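TudS (Uncultured bacterium, PDB 6Z96) removes sulfur from thiouracil in a non-redox reaction that uses a [4Fe-4S] cluster and probably passes through a [4Fe-5S] intermediate. Local coordinates at residues G48-P53 and L70-E75. Numbering follows the deposited sequence.
Sequences GGLPTP and LDVTAE
Leu50 lies across the side chain of Glu75 at about a right angle, where the Schellman motif that ends helix 44-47, made by Gly49 with its positive phi, packs on the first turn of helix 73-90. CG of Leu50 sits 3.7 Å from CB of Glu75, and Leu50 CD2 lies 3.8 Å from Glu75 CG. Glu75 CG stands anti to its own carbonyl carbon (chi1 -69°) and the chain bends at chi2 (79°), turning CB and CG to the leucine while the carboxylate leads away. Gly48 O lies 3.4 Å from Glu75 CG. Leu50 CD2 also approaches CG1 of Val72, the N-cap residue, at 4.3 Å. Cut back to an alanine here, the leucine would no longer cover the Glu75 methylenes, and the glutamate chain is likely to turn more freely, with a gap beside Val72. Leu50 also touches Glu45, which lines the cluster pocket. Just before helix 73-90, Asp71 OD1 accepts from Thr73 N (3.0 Å), an Asx turn, and from Thr73 OG1 (2.6 Å), both from the same face of its carboxylate plane. The backbones close up at Gly48, where a beta carbon would run into Glu75 O; Gly48 CA instead makes a CA-H...O contact of 3.4 Å with Glu75 O, 150° at the hydrogen.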
ATOM      1  N   GLY A  48       1.140  10.320   5.956  1.00 14.95           N
ATOM      2  CA  GLY A  48       2.462  10.914   6.148  1.00 15.61           C
ATOM      3  C   GLY A  48       2.493  12.424   5.999  1.00 16.32           C
ATOM      4  O   GLY A  48       3.532  13.044   6.244  1.00 17.48           O
ATOM      5  N   GLY A  49       1.358  13.026   5.591  1.00 16.13           N
ATOM      6  CA  GLY A  49       1.227  14.476   5.495  1.00 15.99           C
ATOM      7  C   GLY A  49       1.262  15.083   4.111  1.00 16.18           C
ATOM      8  O   GLY A  49       1.266  16.318   3.989  1.00 16.67           O
ATOM      9  N   LEU A  50       1.257  14.238   3.054  1.00 14.73           N
ATOM     10  CA  LEU A  50       1.288  14.784   1.702  1.00 14.68           C
ATOM     11  C   LEU A  50      -0.139  15.147   1.248  1.00 15.26           C
ATOM     12  O   LEU A  50      -1.134  14.576   1.702  1.00 15.50           O
ATOM     13  CB  LEU A  50       1.921  13.785   0.741  1.00 14.79           C
ATOM     14  CG  LEU A  50       3.400  13.499   1.037  1.00 16.77           C
ATOM     15  CD1 LEU A  50       3.882  12.301   0.231  1.00 17.35           C
ATOM     16  CD2 LEU A  50       4.246  14.702   0.747  1.00 18.54           C
ATOM     17  N   PRO A  51      -0.232  16.193   0.402  1.00 14.85           N
ATOM     18  CA  PRO A  51      -1.546  16.641  -0.068  1.00 14.59           C
ATOM     19  C   PRO A  51      -2.073  15.792  -1.230  1.00 14.73           C
ATOM     20  O   PRO A  51      -1.382  14.900  -1.731  1.00 14.96           O
ATOM     21  CB  PRO A  51      -1.245  18.079  -0.521  1.00 15.79           C
ATOM     22  CG  PRO A  51       0.129  17.952  -1.171  1.00 16.35           C
ATOM     23  CD  PRO A  51       0.864  16.975  -0.215  1.00 15.32           C
ATOM     24  N   THR A  52      -3.327  16.060  -1.663  1.00 14.47           N
ATOM     25  CA  THR A  52      -3.911  15.373  -2.815  1.00 14.78           C
ATOM     26  C   THR A  52      -4.548  16.471  -3.674  1.00 15.99           C
ATOM     27  O   THR A  52      -5.479  17.136  -3.209  1.00 17.25           O
ATOM     28  CB  THR A  52      -4.988  14.400  -2.379  1.00 17.05           C
ATOM     29  OG1 THR A  52      -4.415  13.468  -1.456  1.00 17.70           O
ATOM     30  CG2 THR A  52      -5.538  13.635  -3.568  1.00 17.28           C
ATOM     31  N   PRO A  53      -4.062  16.737  -4.887  1.00 16.29           N
ATOM     32  CA  PRO A  53      -2.995  16.052  -5.605  1.00 16.50           C
ATOM     33  C   PRO A  53      -1.604  16.374  -5.074  1.00 16.53           C
ATOM     34  O   PRO A  53      -1.407  17.275  -4.254  1.00 16.02           O
ATOM     35  CB  PRO A  53      -3.194  16.567  -7.044  1.00 17.64           C
ATOM     36  CG  PRO A  53      -3.616  18.014  -6.802  1.00 17.53           C
ATOM     37  CD  PRO A  53      -4.610  17.865  -5.689  1.00 16.58           C
ATOM     38  N   LEU A  70      12.579  17.595  -5.117  1.00 20.54           N
ATOM     39  CA  LEU A  70      12.125  17.788  -3.737  1.00 20.12           C
ATOM     40  C   LEU A  70      12.177  16.430  -3.024  1.00 18.50           C
ATOM     41  O   LEU A  70      11.691  15.436  -3.554  1.00 18.03           O
ATOM     42  CB  LEU A  70      10.700  18.334  -3.711  1.00 21.75           C
ATOM     43  CG  LEU A  70      10.113  18.585  -2.343  1.00 27.13           C
ATOM     44  CD1 LEU A  70      10.719  19.847  -1.700  1.00 28.77           C
ATOM     45  CD2 LEU A  70       8.582  18.723  -2.426  1.00 29.26           C
ATOM     46  N   ASP A  71      12.766  16.409  -1.817  1.00 17.61           N
ATOM     47  CA  ASP A  71      12.898  15.150  -1.089  1.00 17.48           C
ATOM     48  C   ASP A  71      11.693  14.985  -0.179  1.00 17.23           C
ATOM     49  O   ASP A  71      11.467  15.794   0.718  1.00 18.38           O
ATOM     50  CB  ASP A  71      14.217  15.141  -0.300  1.00 18.02           C
ATOM     51  CG  ASP A  71      14.585  13.745   0.135  1.00 20.20           C
ATOM     52  OD1 ASP A  71      13.833  13.166   0.942  1.00 19.48           O
ATOM     53  OD2 ASP A  71      15.627  13.221  -0.341  1.00 20.66           O
ATOM     54  N   VAL A  72      10.908  13.929  -0.433  1.00 15.82           N
ATOM     55  CA  VAL A  72       9.708  13.630   0.339  1.00 15.52           C
ATOM     56  C   VAL A  72       9.869  12.370   1.171  1.00 15.14           C
ATOM     57  O   VAL A  72       8.878  11.813   1.638  1.00 15.82           O
ATOM     58  CB  VAL A  72       8.455  13.572  -0.569  1.00 16.51           C
ATOM     59  CG1 VAL A  72       8.121  14.981  -1.086  1.00 17.56           C
ATOM     60  CG2 VAL A  72       8.634  12.610  -1.738  1.00 16.97           C
ATOM     61  N   THR A  73      11.111  11.934   1.427  1.00 14.36           N
ATOM     62  CA  THR A  73      11.338  10.694   2.174  1.00 14.37           C
ATOM     63  C   THR A  73      10.748  10.802   3.571  1.00 14.12           C
ATOM     64  O   THR A  73      10.211   9.827   4.077  1.00 15.25           O
ATOM     65  CB  THR A  73      12.838  10.393   2.324  1.00 15.30           C
ATOM     66  OG1 THR A  73      13.517  10.620   1.077  1.00 14.83           O
ATOM     67  CG2 THR A  73      13.079   8.954   2.752  1.00 17.06           C
ATOM     68  N   ALA A  74      10.815  11.990   4.206  1.00 13.66           N
ATOM     69  CA  ALA A  74      10.283  12.121   5.566  1.00 14.16           C
ATOM     70  C   ALA A  74       8.800  11.711   5.655  1.00 14.92           C
ATOM     71  O   ALA A  74       8.391  10.993   6.572  1.00 16.00           O
ATOM     72  CB  ALA A  74      10.462  13.547   6.070  1.00 15.05           C
ATOM     73  N   GLU A  75       8.012  12.152   4.679  1.00 15.24           N
ATOM     74  CA  GLU A  75       6.584  11.857   4.667  1.00 14.24           C
ATOM     75  C   GLU A  75       6.330  10.403   4.304  1.00 14.46           C
ATOM     76  O   GLU A  75       5.456   9.771   4.879  1.00 14.53           O
ATOM     77  CB  GLU A  75       5.896  12.790   3.661  1.00 15.27           C
ATOM     78  CG  GLU A  75       5.893  14.247   4.133  1.00 18.21           C
ATOM     79  CD  GLU A  75       7.179  15.046   3.954  1.00 24.19           C
ATOM     80  OE1 GLU A  75       8.073  14.598   3.199  1.00 22.86           O
ATOM     81  OE2 GLU A  75       7.308  16.116   4.597  1.00 26.59           O
TER